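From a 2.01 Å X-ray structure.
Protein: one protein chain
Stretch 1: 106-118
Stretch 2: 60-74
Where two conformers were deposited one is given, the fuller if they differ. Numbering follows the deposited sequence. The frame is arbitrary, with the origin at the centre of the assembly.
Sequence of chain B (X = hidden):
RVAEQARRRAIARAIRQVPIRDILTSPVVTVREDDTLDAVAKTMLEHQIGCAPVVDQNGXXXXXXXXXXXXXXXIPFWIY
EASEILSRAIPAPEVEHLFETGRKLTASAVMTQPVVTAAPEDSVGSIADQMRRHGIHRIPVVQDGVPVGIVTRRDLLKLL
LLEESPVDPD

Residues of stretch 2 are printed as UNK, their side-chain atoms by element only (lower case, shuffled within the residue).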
ATOM      1  N   THR B 106      14.339  16.564  10.567  1.00 26.44           N
ATOM      2  CA  THR B 106      14.578  16.373   9.139  1.00 25.16           C
ATOM      3  C   THR B 106      14.427  14.911   8.740  1.00 25.12           C
ATOM      4  O   THR B 106      14.369  14.024   9.595  1.00 25.30           O
ATOM      5  CB  THR B 106      15.996  16.805   8.758  1.00 26.65           C
ATOM      6  OG1 THR B 106      16.932  16.044   9.534  1.00 29.13           O
ATOM      7  CG2 THR B 106      16.184  18.287   9.021  1.00 27.34           C
ATOM      8  N   ALA B 107      14.390  14.663   7.431  1.00 23.27           N
ATOM      9  CA  ALA B 107      14.288  13.303   6.939  1.00 22.23           C
ATOM     10  C   ALA B 107      15.321  12.393   7.546  1.00 23.48           C
ATOM     11  O   ALA B 107      15.015  11.236   7.833  1.00 26.52           O
ATOM     12  CB  ALA B 107      14.421  13.261   5.421  1.00 20.47           C
ATOM     13  N   SER B 108      16.544  12.894   7.705  0.51 25.43           N
ATOM     14  CA  SER B 108      17.662  12.060   8.176  0.51 28.08           C
ATOM     15  C   SER B 108      17.440  11.539   9.600  0.51 28.94           C
ATOM     16  O   SER B 108      17.966  10.501   9.986  0.51 29.61           O
ATOM     17  CB  SER B 108      18.977  12.834   8.102  0.51 30.19           C
ATOM     18  OG  SER B 108      18.900  14.025   8.861  0.51 31.10           O
ATOM     19  N   ALA B 109      16.632  12.253  10.369  1.00 28.64           N
ATOM     20  CA  ALA B 109      16.387  11.871  11.740  1.00 30.09           C
ATOM     21  C   ALA B 109      15.399  10.725  11.856  1.00 30.20           C
ATOM     22  O   ALA B 109      15.423  10.004  12.856  1.00 31.87           O
ATOM     23  CB  ALA B 109      15.944  13.070  12.542  1.00 30.07           C
ATOM     24  N   VAL B 110      14.542  10.526  10.846  1.00 26.75           N
ATOM     25  CA  VAL B 110      13.654   9.375  10.891  1.00 21.04           C
ATOM     26  C   VAL B 110      13.844   8.309   9.789  1.00 23.61           C
ATOM     27  O   VAL B 110      13.232   7.257   9.861  1.00 27.10           O
ATOM     28  CB  VAL B 110      12.144   9.813  10.943  1.00 24.03           C
ATOM     29  CG1 VAL B 110      11.870  10.734  12.180  1.00 23.17           C
ATOM     30  CG2 VAL B 110      11.730  10.493   9.646  1.00 22.42           C
HETATM   31  N   MSE B 111      14.646   8.571   8.759  1.00 25.75           N
HETATM   32  CA  MSE B 111      14.736   7.610   7.661  1.00 24.36           C
HETATM   33  C   MSE B 111      15.340   6.256   8.088  1.00 27.09           C
HETATM   34  O   MSE B 111      16.010   6.120   9.137  1.00 27.60           O
HETATM   35  CB  MSE B 111      15.528   8.197   6.495  1.00 23.93           C
HETATM   36  CG  MSE B 111      16.975   8.321   6.892  1.00 27.93           C
HETATM   37 SE   MSE B 111      18.071   9.182   5.568  0.92 25.76          SE
HETATM   38  CE  MSE B 111      19.808   8.673   6.327  1.00 41.15           C
ATOM     39  N   THR B 112      15.103   5.233   7.287  1.00 26.57           N
ATOM     40  CA  THR B 112      15.769   3.961   7.548  1.00 30.95           C
ATOM     41  C   THR B 112      16.827   3.657   6.478  1.00 33.19           C
ATOM     42  O   THR B 112      16.806   4.220   5.378  1.00 26.06           O
ATOM     43  CB  THR B 112      14.767   2.794   7.650  1.00 34.96           C
ATOM     44  OG1 THR B 112      14.013   2.717   6.443  1.00 38.11           O
ATOM     45  CG2 THR B 112      13.793   2.999   8.802  1.00 37.21           C
ATOM     46  N   GLN B 113      17.736   2.760   6.834  0.66 37.30           N
ATOM     47  CA  GLN B 113      18.716   2.216   5.922  0.66 39.19           C
ATOM     48  C   GLN B 113      18.119   1.024   5.207  0.66 41.69           C
ATOM     49  O   GLN B 113      17.468   0.180   5.825  0.66 42.85           O
ATOM     50  CB  GLN B 113      19.947   1.793   6.717  0.66 41.46           C
ATOM     51  CG  GLN B 113      20.661   2.989   7.228  0.66 40.95           C
ATOM     52  CD  GLN B 113      20.818   3.999   6.118  0.66 37.71           C
ATOM     53  OE1 GLN B 113      21.457   3.715   5.102  0.66 40.38           O
ATOM     54  NE2 GLN B 113      20.224   5.167   6.285  0.66 32.70           N
ATOM     55  N   PRO B 114      18.326   0.952   3.891  1.00 42.94           N
ATOM     56  CA  PRO B 114      17.821  -0.225   3.163  1.00 43.85           C
ATOM     57  C   PRO B 114      18.809  -1.385   3.314  1.00 45.13           C
ATOM     58  O   PRO B 114      20.016  -1.198   3.137  1.00 44.69           O
ATOM     59  CB  PRO B 114      17.778   0.253   1.711  1.00 43.11           C
ATOM     60  CG  PRO B 114      18.933   1.283   1.634  1.00 43.83           C
ATOM     61  CD  PRO B 114      19.012   1.925   3.017  1.00 43.86           C
ATOM     62  N   VAL B 115      18.304  -2.562   3.666  1.00 46.42           N
ATOM     63  CA  VAL B 115      19.171  -3.717   3.819  1.00 49.95           C
ATOM     64  C   VAL B 115      19.642  -4.184   2.446  1.00 49.61           C
ATOM     65  O   VAL B 115      20.778  -4.635   2.289  1.00 53.04           O
ATOM     66  CB  VAL B 115      18.484  -4.873   4.590  1.00 73.36           C
ATOM     67  CG1 VAL B 115      18.367  -4.528   6.078  1.00 74.77           C
ATOM     68  CG2 VAL B 115      17.112  -5.179   4.002  1.00 70.84           C
ATOM     69  N   VAL B 116      18.784  -4.059   1.436  1.00 42.66           N
ATOM     70  CA  VAL B 116      19.200  -4.457   0.103  1.00 39.58           C
ATOM     71  C   VAL B 116      18.793  -3.461  -0.964  1.00 33.91           C
ATOM     72  O   VAL B 116      17.776  -2.763  -0.837  1.00 33.24           O
ATOM     73  CB  VAL B 116      18.682  -5.876  -0.247  1.00 58.06           C
ATOM     74  CG1 VAL B 116      17.277  -5.811  -0.802  1.00 54.30           C
ATOM     75  CG2 VAL B 116      19.627  -6.551  -1.234  1.00 59.97           C
ATOM     76  N   THR B 117      19.602  -3.354  -2.005  1.00 32.37           N
ATOM     77  CA  THR B 117      19.190  -2.563  -3.152  1.00 33.99           C
ATOM     78  C   THR B 117      19.201  -3.413  -4.437  1.00 35.30           C
ATOM     79  O   THR B 117      19.858  -4.469  -4.508  1.00 41.28           O
ATOM     80  CB  THR B 117      20.078  -1.313  -3.346  1.00 36.74           C
ATOM     81  OG1 THR B 117      21.370  -1.724  -3.805  1.00 45.60           O
ATOM     82  CG2 THR B 117      20.237  -0.535  -2.042  1.00 35.46           C
ATOM     83  N   ALA B 118      18.496  -2.953  -5.460  1.00 31.47           N
ATOM     84  CA  ALA B 118      18.534  -3.617  -6.764  1.00 30.91           C
ATOM     85  C   ALA B 118      19.055  -2.676  -7.856  1.00 32.10           C
ATOM     86  O   ALA B 118      19.102  -1.445  -7.663  1.00 30.86           O
ATOM     87  CB  ALA B 118      17.139  -4.132  -7.127  1.00 26.63           C
ATOM     88  N   UNK B  60      23.040  11.079  -4.185  1.00 19.29           N
ATOM     89  CA  UNK B  60      23.254   9.668  -3.878  1.00 23.45           C
ATOM     90  C   UNK B  60      22.268   9.172  -2.816  1.00 23.54           C
ATOM     91  O   UNK B  60      21.964   9.893  -1.868  1.00 21.16           O
ATOM     92  c   UNK B  60      25.713  10.087  -4.179  1.00 29.91           C
ATOM     93  n   UNK B  60      26.033   9.607  -5.431  1.00 33.06           N
ATOM     94  c   UNK B  60      26.994  10.354  -5.949  1.00 34.97           C
ATOM     95  n   UNK B  60      27.299  11.309  -5.081  1.00 33.48           N
ATOM     96  c   UNK B  60      26.516  11.157  -3.962  1.00 31.87           C
ATOM     97  c   UNK B  60      24.658   9.465  -3.332  1.00 24.39           C
ATOM     98  N   UNK B  61      21.815   7.933  -2.947  1.00 20.68           N
ATOM     99  CA  UNK B  61      20.862   7.350  -1.981  1.00 20.38           C
ATOM    100  C   UNK B  61      21.503   7.273  -0.590  1.00 21.02           C
ATOM    101  O   UNK B  61      22.593   6.780  -0.462  1.00 22.33           O
ATOM    102  c   UNK B  61      19.516   5.178  -1.565  1.00 23.40           C
ATOM    103  c   UNK B  61      18.156   5.850  -1.682  1.00 23.48           C
ATOM    104  c   UNK B  61      20.519   5.924  -2.414  1.00 22.18           C
ATOM    105  c   UNK B  61      19.439   3.725  -2.037  1.00 25.46           C
ATOM    106  N   UNK B  62      20.815   7.721   0.446  1.00 18.14           N
ATOM    107  CA  UNK B  62      21.321   7.558   1.787  1.00 21.57           C
ATOM    108  C   UNK B  62      20.275   6.877   2.704  1.00 24.79           C
ATOM    109  O   UNK B  62      20.599   6.450   3.794  1.00 25.29           O
ATOM    110  c   UNK B  62      20.649   9.952   2.503  1.00 14.60           C
ATOM    111  c   UNK B  62      21.792   8.901   2.458  1.00 18.65           C
ATOM    112  c   UNK B  62      23.070   9.432   1.797  1.00 20.71           C
ATOM    113  N   UNK B  63      19.034   6.748   2.245  1.00 23.13           N
ATOM    114  CA  UNK B  63      18.025   6.174   3.107  1.00 22.94           C
ATOM    115  C   UNK B  63      16.698   6.098   2.383  1.00 20.71           C
ATOM    116  O   UNK B  63      16.615   6.426   1.194  1.00 23.01           O
ATOM    117  N   UNK B  64      15.705   5.607   3.104  1.00 21.26           N
ATOM    118  CA  UNK B  64      14.320   5.499   2.658  1.00 22.90           C
ATOM    119  C   UNK B  64      13.436   6.102   3.742  1.00 20.10           C
ATOM    120  O   UNK B  64      13.709   5.935   4.929  1.00 19.16           O
ATOM    121  c   UNK B  64      14.916   3.313   1.718  1.00 34.02           C
ATOM    122  c   UNK B  64      12.484   3.950   1.969  1.00 33.03           C
ATOM    123  c   UNK B  64      13.909   4.064   2.567  1.00 30.01           C
ATOM    124  c   UNK B  64      14.868   3.745   0.280  1.00 34.26           C
ATOM    125  N   UNK B  65      12.378   6.793   3.353  1.00 19.18           N
ATOM    126  CA  UNK B  65      11.482   7.340   4.373  1.00 20.34           C
ATOM    127  C   UNK B  65      10.051   7.060   3.921  1.00 20.05           C
ATOM    128  O   UNK B  65       9.754   7.113   2.715  1.00 17.03           O
ATOM    129  c   UNK B  65      11.760   8.871   4.565  1.00 25.60           C
ATOM    130  c   UNK B  65      11.402  11.005   6.033  1.00 23.40           C
ATOM    131  c   UNK B  65      10.996   9.479   5.764  1.00 28.58           C
ATOM    132  c   UNK B  65      11.467   9.648   3.288  1.00 20.17           C
ATOM    133  N   UNK B  66       9.195   6.726   4.888  1.00 18.55           N
ATOM    134  CA  UNK B  66       7.787   6.438   4.640  1.00 21.18           C
ATOM    135  C   UNK B  66       6.926   7.217   5.625  1.00 20.98           C
ATOM    136  O   UNK B  66       7.444   7.815   6.607  1.00 22.44           O
ATOM    137  c   UNK B  66       8.308   4.019   4.129  1.00 26.57           C
ATOM    138  o   UNK B  66       7.664   4.765   6.358  1.00 28.23           O
ATOM    139  c   UNK B  66       7.451   4.979   4.952  1.00 26.41           C
ATOM    140  N   UNK B  67       5.619   7.201   5.387  1.00 20.38           N
ATOM    141  CA  UNK B  67       4.703   7.912   6.281  1.00 23.18           C
ATOM    142  C   UNK B  67       4.851   7.436   7.719  1.00 23.13           C
ATOM    143  O   UNK B  67       4.832   8.260   8.629  1.00 23.38           O
ATOM    144  o   UNK B  67       1.133   8.363   2.894  1.00 32.78           O
ATOM    145  o   UNK B  67       1.281   6.595   4.179  1.00 34.07           O
ATOM    146  c   UNK B  67       3.020   8.262   4.390  1.00 25.20           C
ATOM    147  c   UNK B  67       1.720   7.698   3.781  1.00 30.73           C
ATOM    148  c   UNK B  67       3.263   7.757   5.821  1.00 25.30           C
ATOM    149  N   UNK B  68       5.043   6.125   7.911  1.00 21.38           N
ATOM    150  CA  UNK B  68       5.066   5.558   9.242  1.00 25.03           C
ATOM    151  C   UNK B  68       6.304   6.024   9.998  1.00 23.55           C
ATOM    152  O   UNK B  68       6.291   6.091  11.229  1.00 22.44           O
ATOM    153  c   UNK B  68       5.018   4.014   9.191  1.00 29.93           C
ATOM    154  o   UNK B  68       6.085   3.518   8.401  1.00 31.18           O
ATOM    155  N   UNK B  69       7.353   6.383   9.259  1.00 21.87           N
ATOM    156  CA  UNK B  69       8.570   6.877   9.903  1.00 24.01           C
ATOM    157  C   UNK B  69       8.351   8.146  10.712  1.00 24.95           C
ATOM    158  O   UNK B  69       9.079   8.398  11.661  1.00 23.38           O
ATOM    159  c   UNK B  69      10.263   5.826   8.319  1.00 28.58           C
ATOM    160  o   UNK B  69      10.628   5.844   7.113  1.00 30.65           O
ATOM    161  o   UNK B  69      10.325   4.797   9.056  1.00 29.90           O
ATOM    162  c   UNK B  69       9.699   7.120   8.888  1.00 22.01           C
ATOM    163  N   UNK B  70       7.366   8.953  10.324  1.00 24.74           N
ATOM    164  CA  UNK B  70       7.057  10.179  11.072  1.00 23.22           C
ATOM    165  C   UNK B  70       6.775   9.834  12.542  1.00 23.58           C
ATOM    166  O   UNK B  70       7.119  10.591  13.436  1.00 25.20           O
ATOM    167  c   UNK B  70       6.236  13.860   8.115  1.00 20.96           C
ATOM    168  c   UNK B  70       6.776  11.102   8.097  1.00 20.46           C
ATOM    169  c   UNK B  70       6.186  11.699   9.236  1.00 21.10           C
ATOM    170  c   UNK B  70       7.087  11.890   6.959  1.00 22.10           C
ATOM    171  c   UNK B  70       6.807  13.264   6.971  1.00 22.90           C
ATOM    172  c   UNK B  70       5.853  10.890  10.436  1.00 20.97           C
ATOM    173  c   UNK B  70       5.931  13.067   9.231  1.00 21.71           C
ATOM    174  N   UNK B  71       6.196   8.663  12.807  1.00 22.92           N
ATOM    175  CA  UNK B  71       5.949   8.278  14.217  1.00 22.42           C
ATOM    176  C   UNK B  71       7.222   8.187  15.027  1.00 24.57           C
ATOM    177  O   UNK B  71       7.182   8.301  16.238  1.00 26.38           O
ATOM    178  c   UNK B  71       5.225   6.931  14.318  1.00 20.06           C
ATOM    179  c   UNK B  71       2.994   7.925  14.008  1.00 33.51           C
ATOM    180  c   UNK B  71       3.929   6.861  13.515  1.00 31.57           C
ATOM    181  c   UNK B  71       3.280   5.469  13.589  1.00 31.12           C
ATOM    182  N   UNK B  72       8.352   7.899  14.374  1.00 25.31           N
ATOM    183  CA  UNK B  72       9.624   7.825  15.082  1.00 26.46           C
ATOM    184  C   UNK B  72       9.994   9.166  15.705  1.00 30.40           C
ATOM    185  O   UNK B  72      10.775   9.227  16.637  1.00 34.03           O
ATOM    186  n   UNK B  72      12.391   3.298  13.602  1.00 53.03           N
ATOM    187  n   UNK B  72      11.872   2.309  11.587  1.00 51.54           N
ATOM    188  c   UNK B  72      10.624   6.034  13.560  1.00 33.36           C
ATOM    189  n   UNK B  72      11.677   4.587  11.816  1.00 41.93           N
ATOM    190  c   UNK B  72      10.738   7.417  14.142  1.00 29.10           C
ATOM    191  c   UNK B  72      11.761   5.843  12.546  1.00 37.42           C
ATOM    192  c   UNK B  72      11.983   3.400  12.334  1.00 49.42           C
ATOM    193  N   UNK B  73       9.451  10.252  15.172  1.00 32.44           N
ATOM    194  CA  UNK B  73       9.627  11.562  15.792  1.00 31.28           C
ATOM    195  C   UNK B  73       8.391  11.989  16.561  1.00 29.13           C
ATOM    196  O   UNK B  73       8.202  13.170  16.856  1.00 30.08           O
ATOM    197  N   UNK B  74       7.535  11.026  16.868  1.00 27.91           N
ATOM    198  CA  UNK B  74       6.299  11.294  17.606  1.00 28.00           C
ATOM    199  C   UNK B  74       5.327  12.215  16.895  1.00 26.05           C
ATOM    200  O   UNK B  74       4.572  12.926  17.551  1.00 26.82           O
ATOM    201  o   UNK B  74       7.407  10.955  19.720  1.00 34.05           O
ATOM    202  c   UNK B  74       6.593  11.853  19.009  1.00 30.99           C
TER
HETATM  203  O   HOH W   1      11.785   3.596   5.896  1.00 28.38           O

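Position 60 carries one carbon and then a five-membered ring of three carbons and two nitrogens, the imidazole of histidine; H60 lies beyond reach of stretch 1. Position 61 has four carbons forked at the second, hence leucine, and the end of L61 approaches P114 (CD2 to CG, 4.4 Å) and T117 (CD2 to CG2, 4.3 Å). At 62 one carbon bears two more, all carbon, as in valine; CG2 of V62 lies 4.1 Å from SE of the selenomethionine M111.

Position 63 has no side-chain atoms and is glycine. Its CA sits 3.2 Å from O of T112, and an ideal CB on G63 would fall 2.5 Å from SE of M111, a clash, so the close approach depends on the bare backbone. Position 64 holds four carbons forked at the first, with one arm two carbons long: isoleucine. CG1 of I64 packs 4.2 Å from CB of P114. The same pattern at 65 gives a second isoleucine, and CD1 of I65 reaches CB of A107 (3.8 Å) and CG2 of V110 (3.7 Å).

At 66 one carbon carries an oxygen and a carbon, as in threonine; T66 does not touch stretch 1. Nor does 67, whose three carbons end in two oxygens and identify glutamate, E67, or 68, a carbon followed by an oxygen, S68. Position 69 has two carbons, the second bearing two oxygens: aspartate. O of D69 lies 3.5 Å from CB of V110.

Position 70 shows a carbon and a six-carbon ring without oxygen, so phenylalanine, and F70 points away, as does 71, four carbons forked at the second, L71. At 72, three carbons, a nitrogen and a carbon with two further nitrogens spell arginine. R72 brings CD within 3.4 Å of O of V110, while its NE forms a salt bridge with OD1 of D69 (3.1 Å). Position 73 lacks a side chain and is glycine. Position 74, one carbon and one oxygen, is serine; S74 is out of reach.

The contact centres on a single antiparallel bridge: N of T112 donates to O of I64 (2.8 Å), and N of I64 to O of T112 (2.9 Å). NE2 of Q113 adds a bond to O of V62 (2.8 Å). Apolar packing extends from this bridge, through I65 to A107 and V110 and through L61 to P114. A water links O of I64, OD2 of D69 and OG1 of T112.

Stretch 2 (60-74) HLVGIITESDFLRGS
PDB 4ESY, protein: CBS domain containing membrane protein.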